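Local coordinates for protein aminotransferase TlmJ (Streptoalloteichus hindustanus, PDB 5UID) that probably transfers amino groups with pyridoxal 5'-phosphate as cofactor, as an aminotransferase of the DegT/DnrJ/EryC1 family, at residues G135-D140 with H296-Y301; Q278-V283 with E375-L380; C288-P293 with F302-M307; T326-A331 with E353-L358. All blocks are in the same frame, centred on the assembly; numbering follows the deposited sequence.

Contact 1: G135-D140 with H296-Y301; sequences GGYPGD and HTSSYY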
loop_
_atom_site.group_PDB
_atom_site.type_symbol
_atom_site.label_atom_id
_atom_site.label_comp_id
_atom_site.label_asym_id
_atom_site.label_seq_id
_atom_site.Cartn_x
_atom_site.Cartn_y
_atom_site.Cartn_z
ATOM N N GLY A 135 21.841 10.178 1.925
ATOM C CA GLY A 135 21.605 11.584 2.164
ATOM C C GLY A 135 21.325 12.412 0.934
ATOM O O GLY A 135 21.158 13.632 1.057
ATOM N N GLY A 136 21.246 11.794 -0.243
ATOM C CA GLY A 136 21.149 12.500 -1.498
ATOM C C GLY A 136 22.432 12.504 -2.303
ATOM O O GLY A 136 22.392 12.788 -3.507
ATOM N N TYR A 137 23.560 12.209 -1.671
ATOM C CA TYR A 137 24.827 12.079 -2.382
ATOM C C TYR A 137 24.781 10.846 -3.270
ATOM O O TYR A 137 24.548 9.739 -2.764
ATOM C CB TYR A 137 25.989 11.963 -1.401
ATOM C CG TYR A 137 26.499 13.267 -0.832
ATOM C CD1 TYR A 137 25.626 14.235 -0.354
ATOM C CD2 TYR A 137 27.865 13.515 -0.747
ATOM C CE1 TYR A 137 26.099 15.426 0.177
ATOM C CE2 TYR A 137 28.345 14.696 -0.218
ATOM C CZ TYR A 137 27.460 15.650 0.242
ATOM O OH TYR A 137 27.942 16.830 0.769
ATOM N N PRO A 138 24.987 10.976 -4.582
ATOM C CA PRO A 138 24.988 9.780 -5.438
ATOM C C PRO A 138 26.108 8.805 -5.121
ATOM O O PRO A 138 25.933 7.595 -5.312
ATOM C CB PRO A 138 25.126 10.361 -6.848
ATOM C CG PRO A 138 24.623 11.766 -6.734
ATOM C CD PRO A 138 25.029 12.222 -5.365
ATOM N N GLY A 139 27.253 9.289 -4.648
ATOM C CA GLY A 139 28.332 8.390 -4.280
ATOM C C GLY A 139 29.057 7.831 -5.495
ATOM O O GLY A 139 29.218 8.495 -6.519
ATOM N N ASP A 140 29.493 6.580 -5.369
ATOM C CA ASP A 140 30.202 5.877 -6.439
ATOM C C ASP A 140 29.244 5.216 -7.423
ATOM O O ASP A 140 29.532 4.137 -7.951
ATOM C CB ASP A 140 31.150 4.848 -5.832
ATOM C CG ASP A 140 32.380 4.616 -6.685
ATOM O OD1 ASP A 140 32.666 5.466 -7.555
ATOM O OD2 ASP A 140 33.060 3.587 -6.487
ATOM N N HIS A 296 28.185 16.219 -9.311
ATOM C CA HIS A 296 27.140 15.623 -8.491
ATOM C C HIS A 296 26.282 16.710 -7.861
ATOM O O HIS A 296 26.797 17.725 -7.386
ATOM C CB HIS A 296 27.732 14.744 -7.384
ATOM C CG HIS A 296 28.438 13.524 -7.885
ATOM N ND1 HIS A 296 28.707 12.439 -7.078
ATOM C CD2 HIS A 296 28.939 13.219 -9.105
ATOM C CE1 HIS A 296 29.340 11.517 -7.780
ATOM N NE2 HIS A 296 29.491 11.964 -9.014
ATOM N N THR A 297 24.971 16.488 -7.859
ATOM C CA THR A 297 24.024 17.333 -7.150
ATOM C C THR A 297 23.264 16.476 -6.148
ATOM O O THR A 297 22.969 15.307 -6.416
ATOM C CB THR A 297 23.042 18.023 -8.108
ATOM O OG1 THR A 297 22.287 17.034 -8.821
ATOM C CG2 THR A 297 23.792 18.896 -9.102
ATOM N N SER A 298 22.961 17.054 -4.991
ATOM C CA SER A 298 22.304 16.337 -3.912
ATOM C C SER A 298 20.869 16.818 -3.749
ATOM O O SER A 298 20.528 17.949 -4.107
ATOM C CB SER A 298 23.064 16.517 -2.592
ATOM O OG SER A 298 22.398 15.864 -1.522
ATOM N N SER A 299 20.029 15.934 -3.214
ATOM C CA SER A 299 18.696 16.317 -2.770
ATOM C C SER A 299 18.700 16.892 -1.359
ATOM O O SER A 299 17.685 17.453 -0.933
ATOM C CB SER A 299 17.757 15.110 -2.831
ATOM O OG SER A 299 17.707 14.566 -4.139
ATOM N N TYR A 300 19.818 16.765 -0.639
ATOM C CA TYR A 300 19.962 17.241 0.737
ATOM C C TYR A 300 18.881 16.641 1.638
ATOM O O TYR A 300 18.067 17.340 2.243
ATOM C CB TYR A 300 19.965 18.774 0.786
ATOM C CG TYR A 300 21.097 19.368 -0.020
ATOM C CD1 TYR A 300 22.354 19.548 0.539
ATOM C CD2 TYR A 300 20.918 19.717 -1.350
ATOM C CE1 TYR A 300 23.398 20.077 -0.201
ATOM C CE2 TYR A 300 21.951 20.246 -2.097
ATOM C CZ TYR A 300 23.188 20.424 -1.519
ATOM O OH TYR A 300 24.219 20.950 -2.263
ATOM N N TYR A 301 18.898 15.310 1.716
ATOM C CA TYR A 301 17.960 14.563 2.545
ATOM C C TYR A 301 18.473 14.378 3.969
ATOM O O TYR A 301 17.699 14.501 4.923
ATOM C CB TYR A 301 17.666 13.202 1.906
ATOM C CG TYR A 301 16.626 12.391 2.644
ATOM C CD1 TYR A 301 15.383 12.934 2.944
ATOM C CD2 TYR A 301 16.882 11.081 3.032
ATOM C CE1 TYR A 301 14.425 12.199 3.619
ATOM C CE2 TYR A 301 15.929 10.336 3.703
ATOM C CZ TYR A 301 14.703 10.902 3.995
ATOM O OH TYR A 301 13.751 10.170 4.668
HETATM O O HOH W 1 22.967 15.982 0.944
HETATM O O HOH W 2 28.108 11.977 -4.367
#
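The carbonyl oxygen of G135 is gripped twice: by Y301 N at 2.9 Å and by a water that donates to it. The Y301 N-H arrives from above the carbonyl plane, 45° out of it. The same water lies close to S298 OG, at a distance short enough to leave its exact value doubtful. S298 carries its OG anti to the backbone N (chi1 178°), which lays the oxygen against the peptide of G136, 3.4 Å from G136 C. From there OG also accepts Y300 N at 2.9 Å with a 161° angle at the hydrogen, an ST turn. An alanine at S298 would probably leave Y300 N without this acceptor and undo the ST turn. G136 has to lack a side chain, since a CB there would clash with S298 OG and, at these backbone angles, with the carbonyl oxygen of G135. At the other end, G139 O sits at the edge of the H296 ring, 3.3 Å from CE1, and a second water joins G139 N to H296 ND1. P138 and H296 run alongside each other with opposed directions, P138 CD 4.1 Å from H296 ND1. The contact thus ties the loop between strand 126-132 and helix 141-151 to strand 296-297, which pairs through T297 with Q166 of strand 166-167, while Y300 leans on V266 and A273 of helix 249-280.

Contact 2: Q278-V283 with E375-L380; sequences QGLSTV and EVRAGL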
loop_
_atom_site.group_PDB
_atom_site.type_symbol
_atom_site.label_atom_id
_atom_site.label_comp_id
_atom_site.label_asym_id
_atom_site.label_seq_id
_atom_site.Cartn_x
_atom_site.Cartn_y
_atom_site.Cartn_z
ATOM N N GLN A 278 28.862 26.403 7.403
ATOM C CA GLN A 278 29.518 27.613 7.887
ATOM C C GLN A 278 29.684 27.592 9.402
ATOM O O GLN A 278 30.745 27.959 9.920
ATOM C CB GLN A 278 28.727 28.846 7.452
ATOM C CG GLN A 278 29.361 30.167 7.862
ATOM C CD GLN A 278 28.490 31.361 7.520
ATOM O OE1 GLN A 278 27.264 31.267 7.511
ATOM N NE2 GLN A 278 29.125 32.492 7.232
ATOM N N GLY A 279 28.655 27.159 10.130
ATOM C CA GLY A 279 28.688 27.225 11.580
ATOM C C GLY A 279 29.378 26.074 12.279
ATOM O O GLY A 279 29.669 26.188 13.474
ATOM N N LEU A 280 29.658 24.976 11.575
ATOM C CA LEU A 280 30.197 23.779 12.207
ATOM C C LEU A 280 31.509 23.287 11.610
ATOM O O LEU A 280 32.021 22.255 12.061
ATOM C CB LEU A 280 29.168 22.642 12.141
ATOM C CG LEU A 280 27.797 22.883 12.773
ATOM C CD1 LEU A 280 26.918 21.662 12.586
ATOM C CD2 LEU A 280 27.927 23.226 14.243
ATOM N N SER A 281 32.070 23.983 10.619
ATOM C CA SER A 281 33.258 23.473 9.937
ATOM C C SER A 281 34.478 23.485 10.851
ATOM O O SER A 281 35.163 22.467 11.001
ATOM C CB SER A 281 33.530 24.288 8.672
ATOM O OG SER A 281 32.537 24.042 7.690
ATOM N N THR A 282 34.770 24.627 11.467
ATOM C CA THR A 282 35.950 24.772 12.309
ATOM C C THR A 282 35.737 24.264 13.731
ATOM O O THR A 282 36.446 24.705 14.644
ATOM C CB THR A 282 36.395 26.236 12.341
ATOM N N VAL A 283 34.791 23.356 13.942
ATOM C CA VAL A 283 34.504 22.822 15.269
ATOM C C VAL A 283 35.301 21.538 15.460
ATOM O O VAL A 283 35.071 20.544 14.762
ATOM C CB VAL A 283 33.000 22.575 15.455
ATOM C CG1 VAL A 283 32.739 21.852 16.767
ATOM C CG2 VAL A 283 32.243 23.889 15.414
ATOM N N GLU A 375 23.174 24.550 19.615
ATOM C CA GLU A 375 23.159 23.399 20.510
ATOM C C GLU A 375 24.254 22.398 20.163
ATOM O O GLU A 375 24.826 21.774 21.065
ATOM C CB GLU A 375 21.789 22.723 20.477
ATOM C CG GLU A 375 20.680 23.542 21.105
ATOM C CD GLU A 375 20.892 23.764 22.587
ATOM O OE1 GLU A 375 21.595 22.943 23.214
ATOM O OE2 GLU A 375 20.360 24.758 23.126
ATOM N N VAL A 376 24.563 22.235 18.873
ATOM C CA VAL A 376 25.634 21.325 18.478
ATOM C C VAL A 376 26.980 21.837 18.977
ATOM O O VAL A 376 27.773 21.084 19.554
ATOM C CB VAL A 376 25.633 21.110 16.952
ATOM C CG1 VAL A 376 26.918 20.426 16.508
ATOM C CG2 VAL A 376 24.431 20.272 16.536
ATOM N N ARG A 377 27.251 23.129 18.773
ATOM C CA ARG A 377 28.515 23.699 19.233
ATOM C C ARG A 377 28.625 23.650 20.752
ATOM O O ARG A 377 29.687 23.324 21.294
ATOM C CB ARG A 377 28.661 25.136 18.729
ATOM C CG ARG A 377 28.784 25.260 17.214
ATOM C CD ARG A 377 28.997 26.709 16.796
ATOM N NE ARG A 377 30.237 27.249 17.345
ATOM C CZ ARG A 377 31.363 27.392 16.654
ATOM N NH1 ARG A 377 32.443 27.885 17.242
ATOM N NH2 ARG A 377 31.408 27.049 15.374
ATOM N N ALA A 378 27.537 23.968 21.457
ATOM C CA ALA A 378 27.565 23.925 22.915
ATOM C C ALA A 378 27.670 22.494 23.425
ATOM O O ALA A 378 28.389 22.225 24.396
ATOM C CB ALA A 378 26.324 24.608 23.487
ATOM N N GLY A 379 26.960 21.564 22.785
ATOM C CA GLY A 379 27.012 20.179 23.224
ATOM C C GLY A 379 28.394 19.573 23.089
ATOM O O GLY A 379 28.877 18.893 23.998
ATOM N N LEU A 380 29.054 19.817 21.956
ATOM C CA LEU A 380 30.391 19.270 21.763
ATOM C C LEU A 380 31.407 19.931 22.685
ATOM O O LEU A 380 32.366 19.279 23.115
ATOM C CB LEU A 380 30.816 19.419 20.305
ATOM C CG LEU A 380 31.838 18.383 19.839
ATOM C CD1 LEU A 380 31.294 16.976 20.040
ATOM C CD2 LEU A 380 32.199 18.612 18.388
#
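R377 reaches across to G279 and can be followed outward from its CB. Its CG stands beside the backbone N, anti to the carbonyl carbon (chi1 -66°), and touches L280 CD2 at 3.7 Å, the two side chains lying alongside each other and pointing opposite ways. CD comes next, 3.4 Å from G279 O. The chain then bends at chi3 (62°), a turn that places NE, and beyond it CZ lies near V283 CG2. At the tip, NH2 donates to G279 O at 2.7 Å, and the acceptor lies almost exactly in the guanidinium plane, 4° out of it. V283 CG2 meets one face of the same group, 3.3 Å from NH2, so that the methyl and the carbonyl hold the guanidinium from two directions. Since R377 also touches a crystal neighbour, the lattice may help to fix this pose. Deeper in, L280 CD2 packs on V376 CG1 at 3.7 Å, and V283 CG1 meets L380 CD2 at 3.7 Å. An arginine on the carbonyl of G279, close to the C-terminal end of helix 249-280, would probably offset the negative end of the helix dipole. A type I turn from L280 to V283 follows. The arrangement is helix-to-turn packing against the C-terminal helix 366-383, consistent with the small domain of fold-type I aminotransferases.

Contact 3: C288-P293 with F302-M307; sequences CPPPLP and FYWVRM. With SO4 (sulfate ion), chain F; SO4 (sulfate ion), chain H.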
loop_
_atom_site.group_PDB
_atom_site.type_symbol
_atom_site.label_atom_id
_atom_site.label_comp_id
_atom_site.label_asym_id
_atom_site.label_seq_id
_atom_site.Cartn_x
_atom_site.Cartn_y
_atom_site.Cartn_z
ATOM N N CYS A 288 31.769 17.591 9.359
ATOM C CA CYS A 288 30.625 17.836 8.504
ATOM C C CYS A 288 30.691 16.906 7.293
ATOM O O CYS A 288 31.713 16.258 7.055
ATOM C CB CYS A 288 30.601 19.307 8.090
ATOM S SG CYS A 288 30.361 20.440 9.478
ATOM N N PRO A 289 29.609 16.797 6.521
ATOM C CA PRO A 289 29.638 15.949 5.323
ATOM C C PRO A 289 30.743 16.374 4.375
ATOM O O PRO A 289 31.025 17.575 4.235
ATOM C CB PRO A 289 28.255 16.175 4.697
ATOM C CG PRO A 289 27.388 16.527 5.846
ATOM C CD PRO A 289 28.254 17.319 6.783
ATOM N N PRO A 290 31.404 15.422 3.715
ATOM C CA PRO A 290 32.399 15.791 2.711
ATOM C C PRO A 290 31.733 16.477 1.537
ATOM O O PRO A 290 30.535 16.269 1.273
ATOM C CB PRO A 290 33.010 14.439 2.303
ATOM C CG PRO A 290 31.941 13.449 2.594
ATOM C CD PRO A 290 31.235 13.961 3.820
ATOM N N PRO A 291 32.460 17.313 0.799
ATOM C CA PRO A 291 31.837 18.053 -0.300
ATOM C C PRO A 291 31.373 17.126 -1.412
ATOM O O PRO A 291 31.889 16.020 -1.593
ATOM C CB PRO A 291 32.956 18.983 -0.783
ATOM C CG PRO A 291 34.214 18.292 -0.380
ATOM C CD PRO A 291 33.899 17.605 0.918
ATOM N N LEU A 292 30.375 17.592 -2.151
ATOM C CA LEU A 292 29.902 16.847 -3.306
ATOM C C LEU A 292 31.000 16.778 -4.364
ATOM O O LEU A 292 31.671 17.783 -4.628
ATOM C CB LEU A 292 28.654 17.506 -3.895
ATOM C CG LEU A 292 27.328 17.246 -3.186
ATOM C CD1 LEU A 292 26.258 18.179 -3.722
ATOM C CD2 LEU A 292 26.919 15.792 -3.374
ATOM N N PRO A 293 31.221 15.616 -4.975
ATOM C CA PRO A 293 32.155 15.548 -6.104
ATOM C C PRO A 293 31.667 16.403 -7.265
ATOM O O PRO A 293 30.480 16.710 -7.392
ATOM C CB PRO A 293 32.169 14.059 -6.469
ATOM C CG PRO A 293 31.709 13.356 -5.229
ATOM C CD PRO A 293 30.723 14.286 -4.585
ATOM N N PHE A 302 19.761 14.078 4.128
ATOM C CA PHE A 302 20.410 13.996 5.427
ATOM C C PHE A 302 21.491 15.063 5.532
ATOM O O PHE A 302 22.165 15.385 4.548
ATOM C CB PHE A 302 21.076 12.629 5.663
ATOM C CG PHE A 302 20.123 11.475 5.721
ATOM C CD1 PHE A 302 18.871 11.610 6.294
ATOM C CD2 PHE A 302 20.494 10.239 5.213
ATOM C CE1 PHE A 302 18.004 10.535 6.351
ATOM C CE2 PHE A 302 19.629 9.163 5.262
ATOM C CZ PHE A 302 18.383 9.311 5.833
ATOM N N TYR A 303 21.663 15.599 6.736
ATOM C CA TYR A 303 22.884 16.314 7.097
ATOM C C TYR A 303 23.512 15.541 8.250
ATOM O O TYR A 303 23.129 15.718 9.411
ATOM C CB TYR A 303 22.617 17.768 7.472
ATOM C CG TYR A 303 23.898 18.563 7.570
ATOM C CD1 TYR A 303 24.433 19.193 6.453
ATOM C CD2 TYR A 303 24.594 18.655 8.769
ATOM C CE1 TYR A 303 25.611 19.909 6.533
ATOM C CE2 TYR A 303 25.774 19.368 8.857
ATOM C CZ TYR A 303 26.277 19.992 7.734
ATOM O OH TYR A 303 27.449 20.707 7.815
ATOM N N TRP A 304 24.470 14.679 7.928
ATOM C CA TRP A 304 25.084 13.792 8.907
ATOM C C TRP A 304 26.421 14.363 9.360
ATOM O O TRP A 304 27.243 14.773 8.534
ATOM C CB TRP A 304 25.269 12.387 8.329
ATOM C CG TRP A 304 26.235 12.299 7.176
ATOM C CD1 TRP A 304 27.527 11.861 7.223
ATOM C CD2 TRP A 304 25.979 12.648 5.808
ATOM N NE1 TRP A 304 28.091 11.915 5.972
ATOM C CE2 TRP A 304 27.164 12.395 5.085
ATOM C CE3 TRP A 304 24.865 13.148 5.124
ATOM C CZ2 TRP A 304 27.266 12.627 3.714
ATOM C CZ3 TRP A 304 24.969 13.380 3.763
ATOM C CH2 TRP A 304 26.161 13.119 3.072
ATOM N N VAL A 305 26.625 14.398 10.670
ATOM C CA VAL A 305 27.889 14.817 11.255
ATOM C C VAL A 305 28.504 13.619 11.960
ATOM O O VAL A 305 27.798 12.729 12.448
ATOM C CB VAL A 305 27.710 16.000 12.229
ATOM C CG1 VAL A 305 27.319 17.259 11.469
ATOM C CG2 VAL A 305 26.666 15.663 13.283
ATOM N N ARG A 306 29.833 13.599 12.006
ATOM C CA ARG A 306 30.580 12.496 12.592
ATOM C C ARG A 306 31.353 12.974 13.812
ATOM O O ARG A 306 31.918 14.072 13.814
ATOM C CB ARG A 306 31.540 11.883 11.570
ATOM C CG ARG A 306 30.851 11.087 10.472
ATOM C CD ARG A 306 31.795 10.870 9.302
ATOM N NE ARG A 306 31.941 12.085 8.506
ATOM C CZ ARG A 306 33.042 12.419 7.841
ATOM N NH1 ARG A 306 34.111 11.634 7.883
ATOM N NH2 ARG A 306 33.077 13.545 7.141
HETATM N N MSE A 307 31.378 12.140 14.845
HETATM C CA MSE A 307 32.085 12.458 16.077
HETATM C C MSE A 307 32.553 11.174 16.755
HETATM O O MSE A 307 32.265 10.078 16.275
HETATM C CB MSE A 307 31.191 13.276 17.010
HETATM C CG MSE A 307 29.949 12.542 17.488
HETATM SE SE MSE A 307 28.539 13.752 18.095
HETATM C CE MSE A 307 27.751 14.191 16.371
HETATM S S SO4 F . 36.485 13.460 5.676
HETATM O O1 SO4 F . 37.758 14.124 5.411
HETATM O O2 SO4 F . 36.451 12.180 4.975
HETATM O O3 SO4 F . 36.346 13.237 7.112
HETATM O O4 SO4 F . 35.389 14.303 5.202
HETATM S S SO4 H . 34.803 19.948 8.368
HETATM O O1 SO4 H . 35.834 20.950 8.627
HETATM O O2 SO4 H . 34.062 20.309 7.162
HETATM O O3 SO4 H . 35.432 18.646 8.175
HETATM O O4 SO4 H . 33.889 19.885 9.504
#
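P289 is held between two aromatic rings, each of which presents a face to a different part of the pyrrolidine. Its CD stands 3.8 Å from the centroid of the Y303 ring, 26° off the normal and shifted toward the rim. Its CB lies over the six-membered ring of W304, 4.0 Å from that centroid and 17° off the normal. Both are CH-pi contacts, and the proline crosses Y303 at about a right angle. The first torsions start the two rings in different directions: Y303 CG is anti to its backbone N (chi1 -168°), whereas W304 CG lies between N and the carbonyl carbon. P289 CG is also close to the backbone, 3.2 Å from W304 O. The polar tips are secured by other residues, Y303 OH by D277 and W304 NE1 by the carbonyl of A109.

Further along the strand, R306 bends at chi3, and its NH2 donates to C288 O at 3.0 Å, with the acceptor tilted slightly from the guanidinium plane. P290 lies across this arginine, its CD 3.8 Å from NH2. A sulfate ion, probably from the crystallisation liquor, takes NH1 at 2.9 Å and NH2 at 3.1 Å, and so shares the charge of R306 with C288 O. A second sulfate accepts from C288 N.

Segment 302-307 carries strand 303-306, which pairs antiparallel with strand 355-358 through Y303 with L358 and V305 with L356, while the proline-rich loop 288-293 lies beside it. C288 rests on D277 and L280 of helix 249-280, and Y137 meets W304 edge-to-face.

Contact 4: T326-A331 with E353-L358; sequences TTFRYA and EETLCL. With SO4 (sulfate ion), chain E.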
loop_
_atom_site.group_PDB
_atom_site.type_symbol
_atom_site.label_atom_id
_atom_site.label_comp_id
_atom_site.label_asym_id
_atom_site.label_seq_id
_atom_site.Cartn_x
_atom_site.Cartn_y
_atom_site.Cartn_z
ATOM N N THR A 326 17.336 14.229 16.948
ATOM C CA THR A 326 18.364 13.657 16.084
ATOM C C THR A 326 18.123 12.158 15.999
ATOM O O THR A 326 17.409 11.582 16.823
ATOM C CB THR A 326 19.799 13.912 16.580
ATOM O OG1 THR A 326 19.951 13.416 17.915
ATOM C CG2 THR A 326 20.150 15.391 16.528
ATOM N N THR A 327 18.729 11.528 14.997
ATOM C CA THR A 327 18.606 10.087 14.817
ATOM C C THR A 327 19.759 9.611 13.943
ATOM O O THR A 327 20.600 10.399 13.504
ATOM C CB THR A 327 17.256 9.711 14.197
ATOM O OG1 THR A 327 17.117 8.284 14.184
ATOM C CG2 THR A 327 17.156 10.232 12.768
ATOM N N PHE A 328 19.793 8.302 13.697
ATOM C CA PHE A 328 20.757 7.713 12.778
ATOM C C PHE A 328 20.035 6.858 11.750
ATOM O O PHE A 328 19.166 6.054 12.102
ATOM C CB PHE A 328 21.802 6.864 13.509
ATOM C CG PHE A 328 22.683 6.074 12.581
ATOM C CD1 PHE A 328 23.709 6.693 11.886
ATOM C CD2 PHE A 328 22.473 4.715 12.391
ATOM C CE1 PHE A 328 24.517 5.972 11.023
ATOM C CE2 PHE A 328 23.275 3.990 11.530
ATOM C CZ PHE A 328 24.299 4.618 10.846
ATOM N N ARG A 329 20.396 7.045 10.484
ATOM C CA ARG A 329 20.005 6.177 9.384
ATOM C C ARG A 329 21.261 5.827 8.601
ATOM O O ARG A 329 22.154 6.667 8.461
ATOM C CB ARG A 329 18.990 6.861 8.454
ATOM C CG ARG A 329 17.694 7.293 9.118
ATOM C CD ARG A 329 16.808 6.105 9.438
ATOM N NE ARG A 329 15.478 6.531 9.861
ATOM C CZ ARG A 329 15.156 6.822 11.116
ATOM N NH1 ARG A 329 13.921 7.205 11.414
ATOM N NH2 ARG A 329 16.070 6.730 12.073
ATOM N N TYR A 330 21.352 4.591 8.116
ATOM C CA TYR A 330 20.396 3.525 8.395
ATOM C C TYR A 330 21.093 2.479 9.245
ATOM O O TYR A 330 22.263 2.172 9.006
ATOM C CB TYR A 330 19.868 2.902 7.095
ATOM C CG TYR A 330 19.150 3.882 6.196
ATOM C CD1 TYR A 330 19.855 4.679 5.304
ATOM C CD2 TYR A 330 17.769 4.015 6.246
ATOM C CE1 TYR A 330 19.205 5.584 4.485
ATOM C CE2 TYR A 330 17.108 4.918 5.430
ATOM C CZ TYR A 330 17.830 5.700 4.552
ATOM O OH TYR A 330 17.174 6.598 3.740
ATOM N N ALA A 331 20.385 1.942 10.233
ATOM C CA ALA A 331 20.978 0.967 11.135
ATOM C C ALA A 331 21.638 -0.151 10.333
ATOM O O ALA A 331 21.062 -0.628 9.346
ATOM C CB ALA A 331 19.915 0.392 12.074
ATOM N N GLU A 353 28.388 3.894 14.839
ATOM C CA GLU A 353 28.735 4.378 16.167
ATOM C C GLU A 353 29.143 5.843 16.194
ATOM O O GLU A 353 29.160 6.443 17.273
ATOM C CB GLU A 353 29.875 3.541 16.756
ATOM C CG GLU A 353 29.477 2.136 17.161
ATOM C CD GLU A 353 30.650 1.338 17.692
ATOM O OE1 GLU A 353 31.513 0.934 16.883
ATOM O OE2 GLU A 353 30.716 1.127 18.921
ATOM N N GLU A 354 29.463 6.435 15.043
ATOM C CA GLU A 354 30.034 7.771 15.004
ATOM C C GLU A 354 29.169 8.806 14.301
ATOM O O GLU A 354 29.490 9.997 14.371
ATOM C CB GLU A 354 31.411 7.739 14.323
ATOM C CG GLU A 354 32.443 6.902 15.061
ATOM C CD GLU A 354 33.800 6.916 14.381
ATOM O OE1 GLU A 354 33.897 7.453 13.256
ATOM O OE2 GLU A 354 34.768 6.391 14.971
ATOM N N THR A 355 28.091 8.401 13.641
ATOM C CA THR A 355 27.310 9.304 12.811
ATOM C C THR A 355 26.033 9.721 13.527
ATOM O O THR A 355 25.398 8.915 14.212
ATOM C CB THR A 355 26.965 8.649 11.470
ATOM O OG1 THR A 355 28.136 8.025 10.929
ATOM C CG2 THR A 355 26.457 9.688 10.483
ATOM N N LEU A 356 25.671 10.992 13.369
ATOM C CA LEU A 356 24.419 11.529 13.881
ATOM C C LEU A 356 23.827 12.439 12.817
ATOM O O LEU A 356 24.539 13.265 12.238
ATOM C CB LEU A 356 24.632 12.301 15.187
ATOM C CG LEU A 356 23.363 12.693 15.948
ATOM C CD1 LEU A 356 22.664 11.453 16.481
ATOM C CD2 LEU A 356 23.676 13.667 17.075
ATOM N N CYS A 357 22.534 12.280 12.555
ATOM C CA CYS A 357 21.836 13.052 11.536
ATOM C C CYS A 357 21.091 14.211 12.185
ATOM O O CYS A 357 20.295 14.005 13.107
ATOM C CB CYS A 357 20.866 12.163 10.758
ATOM S SG CYS A 357 21.660 10.753 9.950
ATOM N N LEU A 358 21.349 15.425 11.698
ATOM C CA LEU A 358 20.758 16.648 12.215
ATOM C C LEU A 358 19.516 17.023 11.419
ATOM O O LEU A 358 19.366 16.622 10.261
ATOM C CB LEU A 358 21.776 17.786 12.158
ATOM C CG LEU A 358 23.132 17.557 12.825
ATOM C CD1 LEU A 358 23.963 18.828 12.756
ATOM C CD2 LEU A 358 22.970 17.088 14.264
HETATM S S SO4 E . 13.785 7.216 15.060
HETATM O O1 SO4 E . 14.605 8.310 15.569
HETATM O O2 SO4 E . 14.642 6.207 14.443
HETATM O O3 SO4 E . 12.848 7.736 14.068
HETATM O O4 SO4 E . 13.045 6.614 16.166
#
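T327 and C357 form a single antiparallel, hydrogen-bonded bridge that sets the loop 326-331, leading to the cofactor, against strand 355-358. The evidence is a bond from C357 N to T327 O of 2.9 Å that lies nearly along the C=O axis, and a weak return bond from T327 N to C357 O at 3.5 Å. On one flank T326 lies across L356, its OG1 3.6 Å from L356 CD1. F328 puts CG anti to its backbone N (chi1 171°), and the rim atom CE1 reaches T355 CB at 3.7 Å. Beyond the bridge, the R329 chain is bent at chi2 (-73°), and its NH2 donates to F328 O at 3.2 Å, in the plane of the guanidinium but from above that of the carbonyl. A sulfate ion, probably from the crystallisation liquor, receives R329 NH1 at 2.9 Å, R329 NH2 at 2.8 Å and the hydroxyl of T327 at 2.9 Å; Y325 OH bonds to it too. An alanine at R329 would probably leave the sulfate without its positive mate and F328 O without this donor. W234 of the second subunit packs on T327 and R329, and a cis peptide precedes Y330, whose OH bonds to O3 of the modified lysine at 187. The gathered donors imply a place suited to an anion at the subunit boundary, though its natural occupant, if any, is not known.

Overall arrangement
Contacts 3 and 4 share one small sheet: their centres are 11 Å apart, and V305 N meets L356 O at 2.8 Å. Contact 1 reaches contact 3 through Y137 OH and P290 O, 2.7 Å apart, with centres about 10 Å from each other. Contact 2, the most peripheral at about 28 Å from the chain's centre, touches contact 4 where L280 CD1 meets L358 CD1 at 4.1 Å, and contact 3 where L280 O lies 3.6 Å from C288 SG, yet stays about 11 Å from contact 1 at the nearest atoms. Contact 1 approaches the modified lysine at 187 through Y301 OH, bonded to M186 O, and Y301 CE2 lies 3.9 Å from Y330 OH of contact 4.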